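Local coordinates for protein aminotransferase class I and II (Streptococcus suis 89/1591, PDB 3OP7) that probably transfers amino groups between amino acids and keto acids, using pyridoxal phosphate held on a lysine as a Schiff base, at residues E10-V15 / L333-N338; Y22-V27 / V346-A351. All coordinates share one frame; numbering follows the deposited sequence.

Contact 1: residues E10-V15 / L333-N338; sequences EEWLNV and LLVPGN
Trp12 has its CG anti to the backbone N (chi1 171°), on a side chain that points from helix 8-16 to Leu333-Pro336, while Leu13 holds its CG anti to its own carbonyl carbon, and its CD2 comes near the same segment. The indole and the ring of Pro336 reach toward each other tip to tip. CD of Pro336 lies over the centre of one indole face, 3.6 Å from the centroid of the six-membered ring and close to its normal, a CH-pi contact. Its CG extends the cover toward CZ3 and CH2. On the pyrrole side, NE1 of Trp12 donates to the backbone O of Leu334 at 2.8 Å. That bond is short but bent, with 130° at the hydrogen, partly because the oxygen stands 30° out of the indole plane; the N-H nevertheless arrives in the plane of the carbonyl. A buried indole nitrogen thus has a partner, and the ring is fixed in rotation by a face contact and a polar one together. Here the N-terminal helix of an aminotransferase chain is fastened to the edge of the small C-terminal antiparallel sheet, at strand 335-336, with Leu324 of helix 319-330 also touching the indole. Leu333 and Val335 slide past Trp12 in the opposite direction: CD1 of Leu333 sits obliquely 3.7 Å from NE1 of Trp12, and CG2 of Val335 lies 4.0 Å from CD1 of Trp12. Leu13 crosses Leu333 obliquely, with Leu13 CD2 4.0 Å from Leu333 CD2. It touches Val335 more loosely. A salt bridge from Glu11 to Arg339 ties the helix to the chain just past Asn338, whereas Glu10 and Asn14 hydrogen-bond to Asp249, and to Arg245 and Asp246, of the second subunit.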
loop_
_atom_site.group_PDB
_atom_site.type_symbol
_atom_site.label_atom_id
_atom_site.label_comp_id
_atom_site.label_asym_id
_atom_site.label_seq_id
_atom_site.Cartn_x
_atom_site.Cartn_y
_atom_site.Cartn_z
ATOM N N GLU A 10 -3.284 -11.155 -11.810
ATOM C CA GLU A 10 -2.185 -10.208 -12.065
ATOM C C GLU A 10 -1.140 -10.700 -13.090
ATOM O O GLU A 10 -0.744 -9.985 -14.033
ATOM C CB GLU A 10 -1.476 -9.842 -10.718
ATOM C CG GLU A 10 -0.405 -8.801 -10.873
ATOM C CD GLU A 10 0.254 -8.401 -9.512
ATOM O OE1 GLU A 10 -0.070 -9.019 -8.499
ATOM O OE2 GLU A 10 1.090 -7.469 -9.530
ATOM N N GLU A 11 -0.687 -11.940 -12.925
ATOM C CA GLU A 11 0.318 -12.500 -13.799
ATOM C C GLU A 11 -0.259 -12.551 -15.238
ATOM O O GLU A 11 0.412 -12.201 -16.209
ATOM C CB GLU A 11 0.699 -13.907 -13.306
ATOM C CG GLU A 11 1.930 -14.525 -14.028
ATOM C CD GLU A 11 1.592 -15.229 -15.354
ATOM O OE1 GLU A 11 0.422 -15.658 -15.530
ATOM O OE2 GLU A 11 2.496 -15.341 -16.239
ATOM N N TRP A 12 -1.508 -12.989 -15.351
ATOM C CA TRP A 12 -2.172 -13.043 -16.673
ATOM C C TRP A 12 -2.215 -11.653 -17.313
ATOM O O TRP A 12 -1.789 -11.507 -18.455
ATOM C CB TRP A 12 -3.589 -13.579 -16.522
ATOM C CG TRP A 12 -4.404 -13.465 -17.762
ATOM C CD1 TRP A 12 -5.343 -12.514 -18.035
ATOM C CD2 TRP A 12 -4.401 -14.369 -18.861
ATOM N NE1 TRP A 12 -5.905 -12.759 -19.284
ATOM C CE2 TRP A 12 -5.333 -13.889 -19.807
ATOM C CE3 TRP A 12 -3.652 -15.506 -19.170
ATOM C CZ2 TRP A 12 -5.560 -14.542 -21.032
ATOM C CZ3 TRP A 12 -3.885 -16.166 -20.367
ATOM C CH2 TRP A 12 -4.820 -15.665 -21.294
ATOM N N LEU A 13 -2.721 -10.667 -16.570
ATOM C CA LEU A 13 -2.787 -9.286 -17.066
ATOM C C LEU A 13 -1.397 -8.707 -17.359
ATOM O O LEU A 13 -1.209 -8.059 -18.408
ATOM C CB LEU A 13 -3.572 -8.374 -16.136
ATOM C CG LEU A 13 -5.040 -8.755 -15.944
ATOM C CD1 LEU A 13 -5.745 -7.940 -14.891
ATOM C CD2 LEU A 13 -5.811 -8.712 -17.321
ATOM N N ASN A 14 -0.416 -8.918 -16.464
ATOM C CA ASN A 14 0.945 -8.451 -16.748
ATOM C C ASN A 14 1.434 -8.897 -18.129
ATOM O O ASN A 14 2.017 -8.109 -18.890
ATOM C CB ASN A 14 1.951 -8.969 -15.709
ATOM C CG ASN A 14 1.865 -8.258 -14.383
ATOM O OD1 ASN A 14 1.286 -7.173 -14.258
ATOM N ND2 ASN A 14 2.439 -8.878 -13.362
ATOM N N VAL A 15 1.202 -10.174 -18.460
ATOM C CA VAL A 15 1.699 -10.740 -19.710
ATOM C C VAL A 15 0.885 -10.256 -20.930
ATOM O O VAL A 15 1.477 -9.972 -21.981
ATOM C CB VAL A 15 1.753 -12.281 -19.685
ATOM C CG1 VAL A 15 2.143 -12.861 -21.073
ATOM C CG2 VAL A 15 2.734 -12.775 -18.650
ATOM N N LEU A 333 -9.483 -9.719 -25.008
ATOM C CA LEU A 333 -8.897 -10.170 -23.738
ATOM C C LEU A 333 -9.983 -10.455 -22.727
ATOM O O LEU A 333 -10.834 -9.600 -22.455
ATOM C CB LEU A 333 -7.907 -9.158 -23.182
ATOM C CG LEU A 333 -7.089 -9.623 -21.948
ATOM C CD1 LEU A 333 -6.079 -10.711 -22.336
ATOM C CD2 LEU A 333 -6.405 -8.448 -21.271
ATOM N N LEU A 334 -9.933 -11.683 -22.190
ATOM C CA LEU A 334 -10.758 -12.149 -21.089
ATOM C C LEU A 334 -9.780 -12.646 -20.031
ATOM O O LEU A 334 -8.554 -12.683 -20.291
ATOM C CB LEU A 334 -11.628 -13.334 -21.569
ATOM C CG LEU A 334 -12.746 -13.015 -22.574
ATOM C CD1 LEU A 334 -13.277 -14.293 -23.220
ATOM C CD2 LEU A 334 -13.858 -12.303 -21.848
ATOM N N VAL A 335 -10.289 -13.058 -18.869
ATOM C CA VAL A 335 -9.463 -13.780 -17.882
ATOM C C VAL A 335 -9.978 -15.217 -17.812
ATOM O O VAL A 335 -11.153 -15.431 -17.521
ATOM C CB VAL A 335 -9.437 -13.139 -16.513
ATOM C CG1 VAL A 335 -8.446 -13.940 -15.569
ATOM C CG2 VAL A 335 -9.012 -11.656 -16.645
ATOM N N PRO A 336 -9.114 -16.199 -18.119
ATOM C CA PRO A 336 -9.638 -17.569 -18.154
ATOM C C PRO A 336 -9.892 -18.135 -16.770
ATOM O O PRO A 336 -9.203 -17.746 -15.798
ATOM C CB PRO A 336 -8.519 -18.365 -18.839
ATOM C CG PRO A 336 -7.277 -17.619 -18.537
ATOM C CD PRO A 336 -7.690 -16.154 -18.489
ATOM N N GLY A 337 -10.855 -19.061 -16.701
ATOM C CA GLY A 337 -11.386 -19.544 -15.439
ATOM C C GLY A 337 -10.421 -20.313 -14.554
ATOM O O GLY A 337 -10.596 -20.318 -13.344
ATOM N N ASN A 338 -9.425 -20.959 -15.151
ATOM C CA ASN A 338 -8.387 -21.657 -14.384
ATOM C C ASN A 338 -7.615 -20.725 -13.465
ATOM O O ASN A 338 -7.033 -21.179 -12.485
ATOM C CB ASN A 338 -7.412 -22.378 -15.321
ATOM C CG ASN A 338 -6.685 -21.405 -16.224
ATOM O OD1 ASN A 338 -7.329 -20.668 -16.953
ATOM N ND2 ASN A 338 -5.357 -21.380 -16.159
#

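Contact 2: residues Y22-V27 / V346-A351; sequences YDIAGV and VRLGFA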
loop_
_atom_site.group_PDB
_atom_site.type_symbol
_atom_site.label_atom_id
_atom_site.label_comp_id
_atom_site.label_asym_id
_atom_site.label_seq_id
_atom_site.Cartn_x
_atom_site.Cartn_y
_atom_site.Cartn_z
ATOM N N TYR A 22 -9.372 -5.464 -27.882
ATOM C CA TYR A 22 -10.681 -5.282 -27.226
ATOM C C TYR A 22 -10.583 -5.831 -25.808
ATOM O O TYR A 22 -10.695 -7.015 -25.605
ATOM C CB TYR A 22 -11.787 -6.006 -28.044
ATOM C CG TYR A 22 -11.753 -5.564 -29.476
ATOM C CD1 TYR A 22 -11.994 -4.231 -29.801
ATOM C CD2 TYR A 22 -11.403 -6.446 -30.503
ATOM C CE1 TYR A 22 -11.938 -3.782 -31.145
ATOM C CE2 TYR A 22 -11.327 -6.010 -31.840
ATOM C CZ TYR A 22 -11.593 -4.667 -32.150
ATOM O OH TYR A 22 -11.525 -4.228 -33.460
ATOM N N ASP A 23 -10.370 -4.956 -24.836
ATOM C CA ASP A 23 -10.117 -5.385 -23.446
ATOM C C ASP A 23 -11.430 -5.495 -22.666
ATOM O O ASP A 23 -11.981 -4.497 -22.256
ATOM C CB ASP A 23 -9.166 -4.419 -22.760
ATOM C CG ASP A 23 -8.746 -4.899 -21.360
ATOM O OD1 ASP A 23 -9.435 -5.757 -20.771
ATOM O OD2 ASP A 23 -7.715 -4.428 -20.871
ATOM N N ILE A 24 -11.963 -6.714 -22.531
ATOM C CA ILE A 24 -13.155 -6.955 -21.710
ATOM C C ILE A 24 -12.763 -7.837 -20.508
ATOM O O ILE A 24 -13.536 -8.697 -20.075
ATOM C CB ILE A 24 -14.346 -7.556 -22.517
ATOM C CG1 ILE A 24 -13.948 -8.807 -23.295
ATOM C CG2 ILE A 24 -14.807 -6.548 -23.559
ATOM C CD1 ILE A 24 -15.113 -9.510 -24.076
ATOM N N ALA A 25 -11.559 -7.592 -19.989
ATOM C CA ALA A 25 -11.038 -8.331 -18.841
ATOM C C ALA A 25 -11.143 -7.528 -17.558
ATOM O O ALA A 25 -11.226 -8.116 -16.486
ATOM C CB ALA A 25 -9.572 -8.724 -19.070
ATOM N N GLY A 26 -11.039 -6.199 -17.633
ATOM C CA GLY A 26 -11.179 -5.361 -16.414
ATOM C C GLY A 26 -12.599 -5.484 -15.875
ATOM O O GLY A 26 -13.555 -5.524 -16.654
ATOM N N VAL A 27 -12.737 -5.481 -14.556
ATOM C CA VAL A 27 -14.030 -5.641 -13.884
ATOM C C VAL A 27 -14.418 -4.385 -13.079
ATOM O O VAL A 27 -15.149 -4.458 -12.080
ATOM C CB VAL A 27 -14.033 -6.897 -12.983
ATOM C CG1 VAL A 27 -14.151 -8.168 -13.842
ATOM C CG2 VAL A 27 -12.790 -6.919 -12.063
ATOM N N VAL A 346 -14.911 -18.181 -18.196
ATOM C CA VAL A 346 -14.058 -16.996 -18.356
ATOM C C VAL A 346 -14.653 -15.846 -17.532
ATOM O O VAL A 346 -15.867 -15.772 -17.418
ATOM C CB VAL A 346 -13.973 -16.600 -19.852
ATOM C CG1 VAL A 346 -13.298 -17.704 -20.661
ATOM C CG2 VAL A 346 -15.371 -16.310 -20.441
ATOM N N ARG A 347 -13.817 -14.997 -16.922
ATOM C CA ARG A 347 -14.296 -13.758 -16.296
ATOM C C ARG A 347 -14.379 -12.664 -17.388
ATOM O O ARG A 347 -13.398 -12.420 -18.103
ATOM C CB ARG A 347 -13.419 -13.298 -15.166
ATOM C CG ARG A 347 -14.133 -12.239 -14.343
ATOM C CD ARG A 347 -13.264 -11.729 -13.297
ATOM N NE ARG A 347 -12.234 -10.875 -13.878
ATOM C CZ ARG A 347 -11.297 -10.258 -13.166
ATOM N NH1 ARG A 347 -11.200 -10.445 -11.834
ATOM N NH2 ARG A 347 -10.426 -9.477 -13.803
ATOM N N LEU A 348 -15.572 -12.085 -17.527
ATOM C CA LEU A 348 -15.890 -11.056 -18.522
ATOM C C LEU A 348 -16.337 -9.754 -17.808
ATOM O O LEU A 348 -17.338 -9.760 -17.086
ATOM C CB LEU A 348 -17.000 -11.586 -19.408
ATOM C CG LEU A 348 -17.229 -10.798 -20.701
ATOM C CD1 LEU A 348 -17.861 -11.741 -21.726
ATOM C CD2 LEU A 348 -18.055 -9.522 -20.510
ATOM N N GLY A 349 -15.599 -8.667 -17.979
ATOM C CA GLY A 349 -15.946 -7.395 -17.367
ATOM C C GLY A 349 -16.689 -6.554 -18.403
ATOM O O GLY A 349 -16.105 -6.135 -19.402
ATOM N N PHE A 350 -17.966 -6.293 -18.159
ATOM C CA PHE A 350 -18.814 -5.713 -19.192
ATOM C C PHE A 350 -19.135 -4.220 -19.047
ATOM O O PHE A 350 -19.831 -3.674 -19.914
ATOM C CB PHE A 350 -20.136 -6.491 -19.284
ATOM C CG PHE A 350 -20.964 -6.422 -18.035
ATOM C CD1 PHE A 350 -20.792 -7.355 -17.008
ATOM C CD2 PHE A 350 -21.882 -5.403 -17.849
ATOM C CE1 PHE A 350 -21.546 -7.259 -15.808
ATOM C CE2 PHE A 350 -22.630 -5.314 -16.672
ATOM C CZ PHE A 350 -22.476 -6.257 -15.661
ATOM N N ALA A 351 -18.669 -3.573 -17.973
ATOM C CA ALA A 351 -19.006 -2.170 -17.706
ATOM C C ALA A 351 -17.918 -1.235 -18.229
ATOM O O ALA A 351 -17.624 -0.155 -17.668
ATOM C CB ALA A 351 -19.251 -1.964 -16.212
HETATM O O HOH W 1 -12.455 -10.348 -16.591
HETATM O O HOH W 2 -13.888 -4.567 -19.073
#
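Ala25 O is gripped by NH2 of Arg347 at 3.1 Å and by water 1, which donates to it at 2.6 Å. NH2 approaches nearly along the C=O axis, although the oxygen is tilted 22° out of the guanidinium plane. Water 1 lies at the guanidinium edge, in plane, and accepts from NE of Arg347 at 2.8 Å while giving a weak bond to that residue's own carbonyl O. Carbonyl, water and guanidinium therefore brace one another. The arginine chain bends at chi3 (73°), which places NE, and Val27 crosses it at about a right angle, laying CG1 over one guanidinium face, offset toward the rim and 3.3 Å from NE of Arg347. CG2 of Val27 reaches CZ and the terminal nitrogens. NH1 bonds to Asn165 OD1, so each of the three guanidinium nitrogens has a polar partner, with Val27 CG1 over one face. Farther along, the backbones close on each other. Gly349 N donates to Ile24 O at 2.9 Å, a fairly straight bond that comes from above the carbonyl plane. Gly349 CA makes a CA-H...O contact with Gly26 O at 3.1 Å, an approach that the lack of a side chain at Gly349 permits, and water 2 donates to both Gly26 O and Gly349 O. Ile24 CD1 meets CG of Leu348 on the apolar side. Asp23 OD1 accepts from Ala25 N in an Asx turn at the end of strand 22-23. An arginine reaching from a C-terminal-domain strand to an asparagine, as Arg347 does to Asn165, is characteristic of the substrate-carboxylate site in fold type I aminotransferases, so Arg347 probably binds the substrate carboxylate, as its counterparts do in that family.

The centres of contact 1 and contact 2 lie about 10 Å apart, on the same side of the chain's centre. Their segments alternate along the sequence: helix 8-16, then strand 22-23, and more than 300 residues later strand 335-336 followed by strand 345-348. The last two are antiparallel neighbours in the four-stranded sheet, joined by a probable Val335 O to Arg347 N hydrogen bond of 2.8 Å, while strand 22-23 runs parallel to strand 332-333. The N-terminal arm is thus stitched twice to consecutive parts of the C-terminal sheet region, first through a helix that also meets the second subunit, then through a loop that reaches Arg347.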